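11R-lipoxygenase (PDB 3VF1) probably adds molecular oxygen to a polyunsaturated fatty acid at a non-heme iron centre, as a calcium-dependent lipoxygenase. Local coordinates at residues A[346-351]-A[361-366]. Sequence-based numbering, arbitrary orientation.
Sequences PIAIQL and IWTPLK
Trp362 and Ile349 face each other as an antiparallel hydrogen-bonded pair and exchange two backbone bonds. Trp362 N donates to Ile349 O at 2.8 Å, and Ile349 N donates in return to Trp362 O at 3.0 Å. Both carbonyls also receive a CA-H...O contact, Trp362 O from Ala348 CA and Ile349 O from Ile361 CA. From CB outward, the first atoms of the Trp362 side chain lie against Ile349 O: CB is 3.7 Å from it, and chi1 of -53° puts CG beside its own backbone N, 3.9 Å from the same oxygen. CD1 then comes to 3.3 Å from Ile349 O, which sits at the edge of the indole, in its plane. Further out, NE1 reaches Leu351 CG at 3.9 Å, the two side chains crossing obliquely; beyond the segments the ring has Lys604 as a cation-pi partner. The pair belongs to a beta hairpin whose second strand, 361-362, is short and weakly bonded, at the border of the antiparallel sheet in the lipoxygenase domain, where 344-350 continues to 333-338. In 344-350 a classic beta bulge sets both Ile347 and Ala348 opposite Leu335. An alanine in place of Trp362 would probably leave Leu351 without its indole neighbour and Lys604 without its aromatic partner, opening a gap beside the strand end. Ile361, on the same face of the sheet as Gln350, packs its CG2 on Ala348 CB at 4.1 Å, while its CG1 lies near Gln350 OE1; Gln350 NE2 is held by Tyr352 O and Asn279 O. Past the paired residues, Thr363 OG1 approaches Ile347 O to 3.1 Å, and Pro364 CD rests against that same carbonyl oxygen, its ring also touching Trp372 of helix 369-410.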
loop_
_atom_site.group_PDB
_atom_site.type_symbol
_atom_site.label_atom_id
_atom_site.label_comp_id
_atom_site.label_asym_id
_atom_site.label_seq_id
_atom_site.Cartn_x
_atom_site.Cartn_y
_atom_site.Cartn_z
ATOM N N PRO A 346 -7.496 -19.637 20.407
ATOM C CA PRO A 346 -8.620 -18.925 21.016
ATOM C C PRO A 346 -9.182 -19.732 22.181
ATOM O O PRO A 346 -9.334 -20.945 22.054
ATOM C CB PRO A 346 -9.636 -18.852 19.876
ATOM C CG PRO A 346 -9.348 -20.059 19.053
ATOM C CD PRO A 346 -7.861 -20.242 19.113
ATOM N N ILE A 347 -9.475 -19.078 23.298
ATOM C CA ILE A 347 -10.008 -19.781 24.460
ATOM C C ILE A 347 -11.311 -19.176 24.978
ATOM O O ILE A 347 -11.981 -19.777 25.815
ATOM C CB ILE A 347 -8.979 -19.823 25.609
ATOM C CG1 ILE A 347 -8.609 -18.404 26.052
ATOM C CG2 ILE A 347 -7.739 -20.585 25.174
ATOM C CD1 ILE A 347 -7.743 -18.365 27.295
ATOM N N ALA A 348 -11.675 -17.999 24.480
ATOM C CA ALA A 348 -12.901 -17.340 24.921
ATOM C C ALA A 348 -13.297 -16.224 23.965
ATOM O O ALA A 348 -12.439 -15.562 23.388
ATOM C CB ALA A 348 -12.727 -16.793 26.328
ATOM N N ILE A 349 -14.602 -16.020 23.803
ATOM C CA ILE A 349 -15.116 -14.986 22.913
ATOM C C ILE A 349 -16.402 -14.371 23.457
ATOM O O ILE A 349 -17.279 -15.074 23.951
ATOM C CB ILE A 349 -15.407 -15.540 21.507
ATOM C CG1 ILE A 349 -14.112 -15.993 20.829
ATOM C CG2 ILE A 349 -16.106 -14.489 20.653
ATOM C CD1 ILE A 349 -14.335 -16.702 19.504
ATOM N N GLN A 350 -16.502 -13.051 23.358
ATOM C CA GLN A 350 -17.719 -12.332 23.716
ATOM C C GLN A 350 -18.108 -11.449 22.538
ATOM O O GLN A 350 -17.324 -10.612 22.107
ATOM C CB GLN A 350 -17.485 -11.490 24.971
ATOM C CG GLN A 350 -18.724 -10.798 25.509
ATOM C CD GLN A 350 -18.445 -10.017 26.779
ATOM O OE1 GLN A 350 -18.284 -10.596 27.855
ATOM N NE2 GLN A 350 -18.379 -8.695 26.662
ATOM N N LEU A 351 -19.314 -11.639 22.014
ATOM C CA LEU A 351 -19.705 -11.012 20.751
ATOM C C LEU A 351 -19.911 -9.500 20.860
ATOM O O LEU A 351 -19.557 -8.758 19.945
ATOM C CB LEU A 351 -20.964 -11.677 20.190
ATOM C CG LEU A 351 -20.837 -13.171 19.875
ATOM C CD1 LEU A 351 -22.138 -13.705 19.293
ATOM C CD2 LEU A 351 -19.677 -13.435 18.924
ATOM N N ILE A 361 -20.240 -15.407 27.426
ATOM C CA ILE A 361 -18.889 -15.759 27.016
ATOM C C ILE A 361 -18.870 -17.168 26.431
ATOM O O ILE A 361 -19.272 -18.128 27.087
ATOM C CB ILE A 361 -17.906 -15.672 28.194
ATOM C CG1 ILE A 361 -17.838 -14.230 28.703
ATOM C CG2 ILE A 361 -16.527 -16.158 27.771
ATOM C CD1 ILE A 361 -16.922 -14.027 29.887
ATOM N N TRP A 362 -18.402 -17.277 25.190
ATOM C CA TRP A 362 -18.336 -18.555 24.496
ATOM C C TRP A 362 -16.964 -19.182 24.697
ATOM O O TRP A 362 -15.958 -18.485 24.774
ATOM C CB TRP A 362 -18.612 -18.366 23.005
ATOM C CG TRP A 362 -19.891 -17.643 22.730
ATOM C CD1 TRP A 362 -20.084 -16.292 22.724
ATOM C CD2 TRP A 362 -21.160 -18.230 22.424
ATOM N NE1 TRP A 362 -21.395 -16.002 22.432
ATOM C CE2 TRP A 362 -22.076 -17.175 22.241
ATOM C CE3 TRP A 362 -21.612 -19.545 22.283
ATOM C CZ2 TRP A 362 -23.415 -17.393 21.928
ATOM C CZ3 TRP A 362 -22.941 -19.759 21.972
ATOM C CH2 TRP A 362 -23.828 -18.690 21.797
ATOM N N THR A 363 -16.935 -20.506 24.778
ATOM C CA THR A 363 -15.715 -21.227 25.112
ATOM C C THR A 363 -15.814 -22.674 24.635
ATOM O O THR A 363 -16.836 -23.326 24.839
ATOM C CB THR A 363 -15.483 -21.189 26.636
ATOM O OG1 THR A 363 -14.797 -19.982 26.988
ATOM C CG2 THR A 363 -14.673 -22.357 27.095
ATOM N N PRO A 364 -14.749 -23.187 23.998
ATOM C CA PRO A 364 -14.788 -24.545 23.441
ATOM C C PRO A 364 -14.882 -25.620 24.521
ATOM O O PRO A 364 -15.262 -26.752 24.240
ATOM C CB PRO A 364 -13.460 -24.652 22.686
ATOM C CG PRO A 364 -12.556 -23.692 23.376
ATOM C CD PRO A 364 -13.430 -22.556 23.817
ATOM N N LEU A 365 -14.518 -25.253 25.744
ATOM C CA LEU A 365 -14.645 -26.128 26.904
ATOM C C LEU A 365 -16.089 -26.288 27.390
ATOM O O LEU A 365 -16.498 -27.386 27.769
ATOM C CB LEU A 365 -13.790 -25.576 28.045
ATOM C CG LEU A 365 -13.516 -26.505 29.225
ATOM C CD1 LEU A 365 -12.626 -27.659 28.799
ATOM C CD2 LEU A 365 -12.882 -25.724 30.367
ATOM N N LYS A 366 -16.855 -25.200 27.375
ATOM C CA LYS A 366 -18.184 -25.184 27.981
ATOM C C LYS A 366 -19.307 -25.183 26.947
ATOM O O LYS A 366 -20.463 -25.440 27.280
ATOM C CB LYS A 366 -18.339 -23.951 28.877
ATOM C CG LYS A 366 -17.414 -23.925 30.084
ATOM C CD LYS A 366 -17.674 -25.098 31.013
ATOM C CE LYS A 366 -16.793 -25.035 32.249
ATOM N NZ LYS A 366 -16.973 -26.228 33.119
#